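Local structure of aspartate carbamoyltransferase (Leishmania major, 7K46) at residues A[184-195]-A[213-224]. The protein probably catalyses the transfer of a carbamoyl group from carbamoyl phosphate to L-aspartate, the second step of de novo pyrimidine synthesis. Residues are numbered along the deposited sequence; the frame is centred on the assembly and turned at random. Where two conformers were deposited one is given.
Sequences AHNFALRKVYLI and DVVKRGIAIQQA
Strands 191-195 and 220-224 run parallel, their axes 17° apart and 4.7 Å at closest approach, and are laced by five backbone bonds, from A220 N to R190 O through A224 N to L194 O. On one face of this ladder, K191 runs past A220 to reach Q222: the lysine chain is extended, CG anti to the backbone N (chi1 -173°), which carries CG to 3.7 Å from A220 CB and NZ onward to Q222 OE1 at 2.8 Å, a bond nearly along the C=O axis. NZ also bonds Y193 OH, whose own strongest partner is D234, so the lysine ammonium links the amide to this tyrosine. The Q222 side chain runs beside that of Y193, its NE2 at the ring edge and the amide plane turned 66° from the ring. On the other face, I221 CD1 packs 3.7 Å from V192 CB, and its CG2 touches L194 CD1. The pairing closes a beta-alpha-beta unit through helix 204-217; strand 220-224 is outermost in the five-stranded parallel sheet of the Asp/Orn-binding domain. Before the strands, I219 CD1 packs against L189 CB at 4.0 Å. Where the preceding helices end, R217 lays its guanidinium over the backbone, F187 N 3.7 Å above its plane, and NH2 bonds H185 O from above the carbonyl plane. H185 ND1 gives D213 OD2 a 2.9 Å bond on the syn side but well out of the carboxylate plane, with OD2 in the ring plane of H185; water 1 bridges D213 OD1, H185 O and R217 NE.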
ATOM      1  N   ALA A 184      23.965  28.752  -5.432  1.00 19.92           N
ATOM      2  CA  ALA A 184      24.629  30.054  -5.428  1.00 22.57           C
ATOM      3  C   ALA A 184      24.518  30.741  -4.074  1.00 24.10           C
ATOM      4  O   ALA A 184      25.403  31.513  -3.699  1.00 22.04           O
ATOM      5  CB  ALA A 184      24.039  30.953  -6.515  1.00 22.96           C
ATOM      6  N   HIS A 185      23.436  30.490  -3.340  1.00 23.91           N
ATOM      7  CA  HIS A 185      23.269  31.135  -2.046  1.00 24.14           C
ATOM      8  C   HIS A 185      24.159  30.522  -0.978  1.00 27.14           C
ATOM      9  O   HIS A 185      24.589  31.232  -0.061  1.00 28.15           O
ATOM     10  CB  HIS A 185      21.810  31.051  -1.583  1.00 22.38           C
ATOM     11  CG  HIS A 185      21.519  31.895  -0.382  1.00 25.69           C
ATOM     12  ND1 HIS A 185      21.639  33.268  -0.393  1.00 30.35           N
ATOM     13  CD2 HIS A 185      21.129  31.561   0.872  1.00 30.38           C
ATOM     14  CE1 HIS A 185      21.326  33.745   0.800  1.00 33.57           C
ATOM     15  NE2 HIS A 185      21.010  32.730   1.585  1.00 30.90           N
ATOM     16  N   ASN A 186      24.444  29.221  -1.071  1.00 21.14           N
ATOM     17  CA  ASN A 186      25.023  28.498   0.052  1.00 23.02           C
ATOM     18  C   ASN A 186      26.439  27.988  -0.173  1.00 22.32           C
ATOM     19  O   ASN A 186      27.078  27.571   0.800  1.00 23.77           O
ATOM     20  CB  ASN A 186      24.133  27.304   0.427  1.00 22.63           C
ATOM     21  CG  ASN A 186      22.819  27.732   1.049  1.00 32.72           C
ATOM     22  OD1 ASN A 186      22.796  28.269   2.159  1.00 29.67           O
ATOM     23  ND2 ASN A 186      21.712  27.484   0.340  1.00 30.52           N
ATOM     24  N   PHE A 187      26.954  28.011  -1.399  1.00 20.05           N
ATOM     25  CA  PHE A 187      28.224  27.369  -1.683  1.00 23.52           C
ATOM     26  C   PHE A 187      29.119  28.267  -2.525  1.00 23.94           C
ATOM     27  O   PHE A 187      28.652  29.028  -3.380  1.00 20.42           O
ATOM     28  CB  PHE A 187      28.015  26.029  -2.388  1.00 22.96           C
ATOM     29  CG  PHE A 187      27.291  25.019  -1.545  1.00 23.79           C
ATOM     30  CD1 PHE A 187      27.992  24.171  -0.702  1.00 22.61           C
ATOM     31  CD2 PHE A 187      25.909  24.926  -1.585  1.00 24.25           C
ATOM     32  CE1 PHE A 187      27.327  23.239   0.089  1.00 23.45           C
ATOM     33  CE2 PHE A 187      25.238  23.992  -0.803  1.00 22.37           C
ATOM     34  CZ  PHE A 187      25.952  23.155   0.039  1.00 22.46           C
ATOM     35  N   ALA A 188      30.422  28.150  -2.275  1.00 22.62           N
ATOM     36  CA  ALA A 188      31.436  28.925  -2.992  1.00 23.77           C
ATOM     37  C   ALA A 188      31.756  28.248  -4.327  1.00 27.43           C
ATOM     38  O   ALA A 188      32.848  27.719  -4.557  1.00 25.43           O
ATOM     39  CB  ALA A 188      32.682  29.079  -2.131  1.00 29.69           C
ATOM     40  N   LEU A 189      30.765  28.266  -5.219  1.00 23.44           N
ATOM     41  CA  LEU A 189      30.941  27.683  -6.540  1.00 23.32           C
ATOM     42  C   LEU A 189      32.037  28.413  -7.305  1.00 22.95           C
ATOM     43  O   LEU A 189      32.242  29.613  -7.136  1.00 25.72           O
ATOM     44  CB  LEU A 189      29.643  27.764  -7.336  1.00 21.28           C
ATOM     45  CG  LEU A 189      28.389  27.201  -6.659  1.00 22.39           C
ATOM     46  CD1 LEU A 189      27.216  27.399  -7.608  1.00 22.79           C
ATOM     47  CD2 LEU A 189      28.586  25.740  -6.322  1.00 24.29           C
ATOM     48  N   ARG A 190      32.741  27.673  -8.160  1.00 24.55           N
ATOM     49  CA  ARG A 190      33.640  28.330  -9.102  1.00 23.60           C
ATOM     50  C   ARG A 190      32.877  28.829 -10.323  1.00 24.48           C
ATOM     51  O   ARG A 190      33.030  29.986 -10.730  1.00 24.49           O
ATOM     52  CB  ARG A 190      34.766  27.382  -9.523  1.00 23.48           C
ATOM     53  CG  ARG A 190      35.668  27.960 -10.619  1.00 29.18           C
ATOM     54  CD  ARG A 190      36.978  27.195 -10.761  1.00 32.36           C
ATOM     55  NE  ARG A 190      36.772  25.810 -11.173  1.00 32.32           N
ATOM     56  CZ  ARG A 190      36.563  25.424 -12.426  1.00 29.28           C
ATOM     57  NH1 ARG A 190      36.466  26.301 -13.409  1.00 29.12           N
ATOM     58  NH2 ARG A 190      36.438  24.125 -12.696  1.00 30.71           N
ATOM     59  N   LYS A 191      32.028  27.987 -10.909  1.00 22.48           N
ATOM     60  CA  LYS A 191      31.434  28.349 -12.186  1.00 23.33           C
ATOM     61  C   LYS A 191      30.177  27.531 -12.418  1.00 22.03           C
ATOM     62  O   LYS A 191      30.131  26.350 -12.066  1.00 19.98           O
ATOM     63  CB  LYS A 191      32.437  28.121 -13.323  1.00 22.58           C
ATOM     64  CG  LYS A 191      31.987  28.618 -14.689  1.00 21.04           C
ATOM     65  CD  LYS A 191      33.192  28.672 -15.622  1.00 25.85           C
ATOM     66  CE  LYS A 191      32.891  29.449 -16.889  1.00 30.33           C
ATOM     67  NZ  LYS A 191      34.053  29.407 -17.840  1.00 27.51           N
ATOM     68  N   VAL A 192      29.166  28.163 -13.016  1.00 19.22           N
ATOM     69  CA  VAL A 192      27.957  27.473 -13.469  1.00 21.87           C
ATOM     70  C   VAL A 192      27.842  27.673 -14.974  1.00 22.61           C
ATOM     71  O   VAL A 192      27.756  28.814 -15.453  1.00 20.66           O
ATOM     72  CB  VAL A 192      26.683  27.982 -12.771  1.00 17.07           C
ATOM     73  CG1 VAL A 192      25.442  27.285 -13.355  1.00 17.27           C
ATOM     74  CG2 VAL A 192      26.752  27.785 -11.251  1.00 17.00           C
ATOM     75  N   TYR A 193      27.836  26.570 -15.714  1.00 20.64           N
ATOM     76  CA  TYR A 193      27.508  26.590 -17.135  1.00 21.60           C
ATOM     77  C   TYR A 193      26.014  26.343 -17.284  1.00 19.56           C
ATOM     78  O   TYR A 193      25.484  25.393 -16.700  1.00 20.36           O
ATOM     79  CB  TYR A 193      28.293  25.518 -17.900  1.00 18.93           C
ATOM     80  CG  TYR A 193      29.784  25.752 -17.965  1.00 19.26           C
ATOM     81  CD1 TYR A 193      30.335  26.554 -18.963  1.00 24.01           C
ATOM     82  CD2 TYR A 193      30.646  25.169 -17.041  1.00 21.42           C
ATOM     83  CE1 TYR A 193      31.702  26.781 -19.039  1.00 22.71           C
ATOM     84  CE2 TYR A 193      32.030  25.387 -17.111  1.00 20.93           C
ATOM     85  CZ  TYR A 193      32.547  26.197 -18.113  1.00 24.97           C
ATOM     86  OH  TYR A 193      33.909  26.422 -18.195  1.00 26.92           O
ATOM     87  N   LEU A 194      25.340  27.197 -18.061  1.00 19.22           N
ATOM     88  CA  LEU A 194      23.908  27.066 -18.347  1.00 18.79           C
ATOM     89  C   LEU A 194      23.769  26.660 -19.812  1.00 20.43           C
ATOM     90  O   LEU A 194      23.891  27.502 -20.707  1.00 19.84           O
ATOM     91  CB  LEU A 194      23.178  28.375 -18.060  1.00 20.69           C
ATOM     92  CG  LEU A 194      23.297  28.908 -16.627  1.00 21.72           C
ATOM     93  CD1 LEU A 194      22.708  30.320 -16.528  1.00 22.73           C
ATOM     94  CD2 LEU A 194      22.607  27.955 -15.661  1.00 17.13           C
ATOM     95  N   ILE A 195      23.515  25.370 -20.054  1.00 20.41           N
ATOM     96  CA  ILE A 195      23.524  24.786 -21.396  1.00 19.02           C
ATOM     97  C   ILE A 195      22.082  24.505 -21.796  1.00 21.52           C
ATOM     98  O   ILE A 195      21.439  23.613 -21.231  1.00 20.91           O
ATOM     99  CB  ILE A 195      24.353  23.493 -21.455  1.00 20.03           C
ATOM    100  CG1 ILE A 195      25.736  23.678 -20.807  1.00 16.70           C
ATOM    101  CG2 ILE A 195      24.442  22.987 -22.899  1.00 21.02           C
ATOM    102  CD1 ILE A 195      26.625  24.697 -21.515  1.00 19.79           C
ATOM    103  N   ASP A 213      24.241  37.081  -4.703  1.00 26.97           N
ATOM    104  CA  ASP A 213      25.096  35.988  -4.247  1.00 26.96           C
ATOM    105  C   ASP A 213      26.277  35.768  -5.185  1.00 25.72           C
ATOM    106  O   ASP A 213      27.406  35.555  -4.727  1.00 22.77           O
ATOM    107  CB  ASP A 213      24.277  34.703  -4.128  1.00 22.32           C
ATOM    108  CG  ASP A 213      23.274  34.759  -2.991  1.00 32.88           C
ATOM    109  OD1 ASP A 213      23.594  35.378  -1.958  1.00 27.16           O
ATOM    110  OD2 ASP A 213      22.167  34.187  -3.129  1.00 28.21           O
ATOM    111  N   VAL A 214      26.034  35.791  -6.497  1.00 22.91           N
ATOM    112  CA  VAL A 214      27.087  35.518  -7.475  0.56 22.77           C
ATOM    113  C   VAL A 214      28.186  36.575  -7.397  1.00 22.43           C
ATOM    114  O   VAL A 214      29.370  36.284  -7.611  1.00 24.28           O
ATOM    115  CB  VAL A 214      26.447  35.428  -8.877  0.56 21.64           C
ATOM    116  CG1 VAL A 214      27.449  35.693  -9.963  0.56 22.11           C
ATOM    117  CG2 VAL A 214      25.787  34.055  -9.077  0.56 21.16           C
ATOM    118  N   VAL A 215      27.817  37.818  -7.080  1.00 22.63           N
ATOM    119  CA  VAL A 215      28.825  38.877  -7.031  1.00 23.62           C
ATOM    120  C   VAL A 215      29.561  38.884  -5.687  1.00 25.35           C
ATOM    121  O   VAL A 215      30.761  39.173  -5.628  1.00 24.77           O
ATOM    122  CB  VAL A 215      28.183  40.244  -7.346  1.00 28.44           C
ATOM    123  CG1 VAL A 215      29.130  41.379  -6.987  1.00 28.10           C
ATOM    124  CG2 VAL A 215      27.845  40.332  -8.830  1.00 24.91           C
ATOM    125  N   LYS A 216      28.867  38.577  -4.587  1.00 26.95           N
ATOM    126  CA  LYS A 216      29.562  38.457  -3.305  1.00 26.63           C
ATOM    127  C   LYS A 216      30.546  37.289  -3.326  1.00 24.07           C
ATOM    128  O   LYS A 216      31.661  37.397  -2.800  1.00 24.89           O
ATOM    129  CB  LYS A 216      28.550  38.281  -2.165  1.00 25.11           C
ATOM    130  N   ARG A 217      30.157  36.173  -3.946  1.00 23.09           N
ATOM    131  CA  ARG A 217      30.969  34.964  -3.973  1.00 23.89           C
ATOM    132  C   ARG A 217      31.910  34.884  -5.169  1.00 27.64           C
ATOM    133  O   ARG A 217      32.801  34.028  -5.176  1.00 26.15           O
ATOM    134  CB  ARG A 217      30.064  33.722  -3.955  1.00 22.83           C
ATOM    135  CG  ARG A 217      29.299  33.530  -2.634  1.00 23.88           C
ATOM    136  CD  ARG A 217      28.409  32.277  -2.695  1.00 22.62           C
ATOM    137  NE  ARG A 217      27.694  32.034  -1.448  1.00 22.36           N
ATOM    138  CZ  ARG A 217      28.233  31.447  -0.388  1.00 28.65           C
ATOM    139  NH1 ARG A 217      29.517  31.129  -0.355  1.00 25.23           N
ATOM    140  NH2 ARG A 217      27.465  31.171   0.666  1.00 24.86           N
ATOM    141  N   GLY A 218      31.750  35.746  -6.172  1.00 26.16           N
ATOM    142  CA  GLY A 218      32.620  35.680  -7.337  1.00 24.32           C
ATOM    143  C   GLY A 218      32.390  34.470  -8.220  1.00 22.84           C
ATOM    144  O   GLY A 218      33.341  33.963  -8.822  1.00 22.57           O
ATOM    145  N   ILE A 219      31.152  33.997  -8.319  1.00 24.58           N
ATOM    146  CA  ILE A 219      30.820  32.835  -9.142  1.00 20.69           C
ATOM    147  C   ILE A 219      30.709  33.265 -10.600  1.00 26.25           C
ATOM    148  O   ILE A 219      30.011  34.236 -10.920  1.00 23.43           O
ATOM    149  CB  ILE A 219      29.505  32.194  -8.668  1.00 20.79           C
ATOM    150  CG1 ILE A 219      29.606  31.793  -7.189  1.00 20.84           C
ATOM    151  CG2 ILE A 219      29.110  30.989  -9.578  1.00 21.29           C
ATOM    152  CD1 ILE A 219      28.268  31.394  -6.567  1.00 23.04           C
ATOM    153  N   ALA A 220      31.389  32.539 -11.490  1.00 20.62           N
ATOM    154  CA  ALA A 220      31.229  32.745 -12.923  1.00 20.66           C
ATOM    155  C   ALA A 220      29.954  32.067 -13.421  1.00 21.50           C
ATOM    156  O   ALA A 220      29.655  30.920 -13.060  1.00 23.30           O
ATOM    157  CB  ALA A 220      32.437  32.196 -13.683  1.00 22.59           C
ATOM    158  N   ILE A 221      29.200  32.782 -14.252  1.00 22.19           N
ATOM    159  CA  ILE A 221      28.021  32.243 -14.927  1.00 21.24           C
ATOM    160  C   ILE A 221      28.258  32.338 -16.428  1.00 22.59           C
ATOM    161  O   ILE A 221      28.605  33.413 -16.932  1.00 20.58           O
ATOM    162  CB  ILE A 221      26.743  33.008 -14.541  1.00 23.40           C
ATOM    163  CG1 ILE A 221      26.531  33.001 -13.015  1.00 26.77           C
ATOM    164  CG2 ILE A 221      25.524  32.454 -15.303  1.00 24.67           C
ATOM    165  CD1 ILE A 221      26.176  31.658 -12.425  1.00 25.34           C
ATOM    166  N   GLN A 222      28.059  31.228 -17.143  1.00 20.48           N
ATOM    167  CA  GLN A 222      28.300  31.190 -18.587  1.00 19.73           C
ATOM    168  C   GLN A 222      27.149  30.478 -19.284  1.00 25.28           C
ATOM    169  O   GLN A 222      26.844  29.327 -18.955  1.00 25.52           O
ATOM    170  CB  GLN A 222      29.622  30.493 -18.913  1.00 21.76           C
ATOM    171  CG  GLN A 222      30.029  30.643 -20.398  1.00 24.57           C
ATOM    172  CD  GLN A 222      31.367  30.008 -20.705  1.00 27.98           C
ATOM    173  OE1 GLN A 222      32.288  30.059 -19.892  1.00 28.11           O
ATOM    174  NE2 GLN A 222      31.479  29.393 -21.881  1.00 29.06           N
ATOM    175  N   GLN A 223      26.524  31.155 -20.252  1.00 24.96           N
ATOM    176  CA  GLN A 223      25.460  30.580 -21.071  1.00 26.07           C
ATOM    177  C   GLN A 223      26.009  30.091 -22.406  1.00 25.22           C
ATOM    178  O   GLN A 223      26.808  30.780 -23.047  1.00 25.69           O
ATOM    179  CB  GLN A 223      24.353  31.601 -21.344  1.00 27.06           C
ATOM    180  CG  GLN A 223      23.375  31.790 -20.229  1.00 25.24           C
ATOM    181  CD  GLN A 223      22.237  32.711 -20.629  1.00 32.61           C
ATOM    182  OE1 GLN A 223      22.390  33.571 -21.507  1.00 35.95           O
ATOM    183  NE2 GLN A 223      21.093  32.543 -19.986  1.00 26.67           N
ATOM    184  N   ALA A 224      25.556  28.908 -22.832  1.00 23.28           N
ATOM    185  CA  ALA A 224      25.915  28.352 -24.132  1.00 26.20           C
ATOM    186  C   ALA A 224      24.776  27.466 -24.625  1.00 24.61           C
ATOM    187  O   ALA A 224      23.971  26.966 -23.838  1.00 21.14           O
ATOM    188  CB  ALA A 224      27.225  27.556 -24.068  1.00 25.45           C
TER
HETATM  189  O   HOH W   1      25.399  34.175  -0.446  1.00 36.11           O
HETATM  190  O   HOH W   2      27.636  29.600   3.082  1.00 36.97           O
HETATM  191  O   HOH W   3      32.715  31.218  -4.882  1.00 31.38           O
HETATM  192  O   HOH W   4      34.721  31.947 -10.215  1.00 25.95           O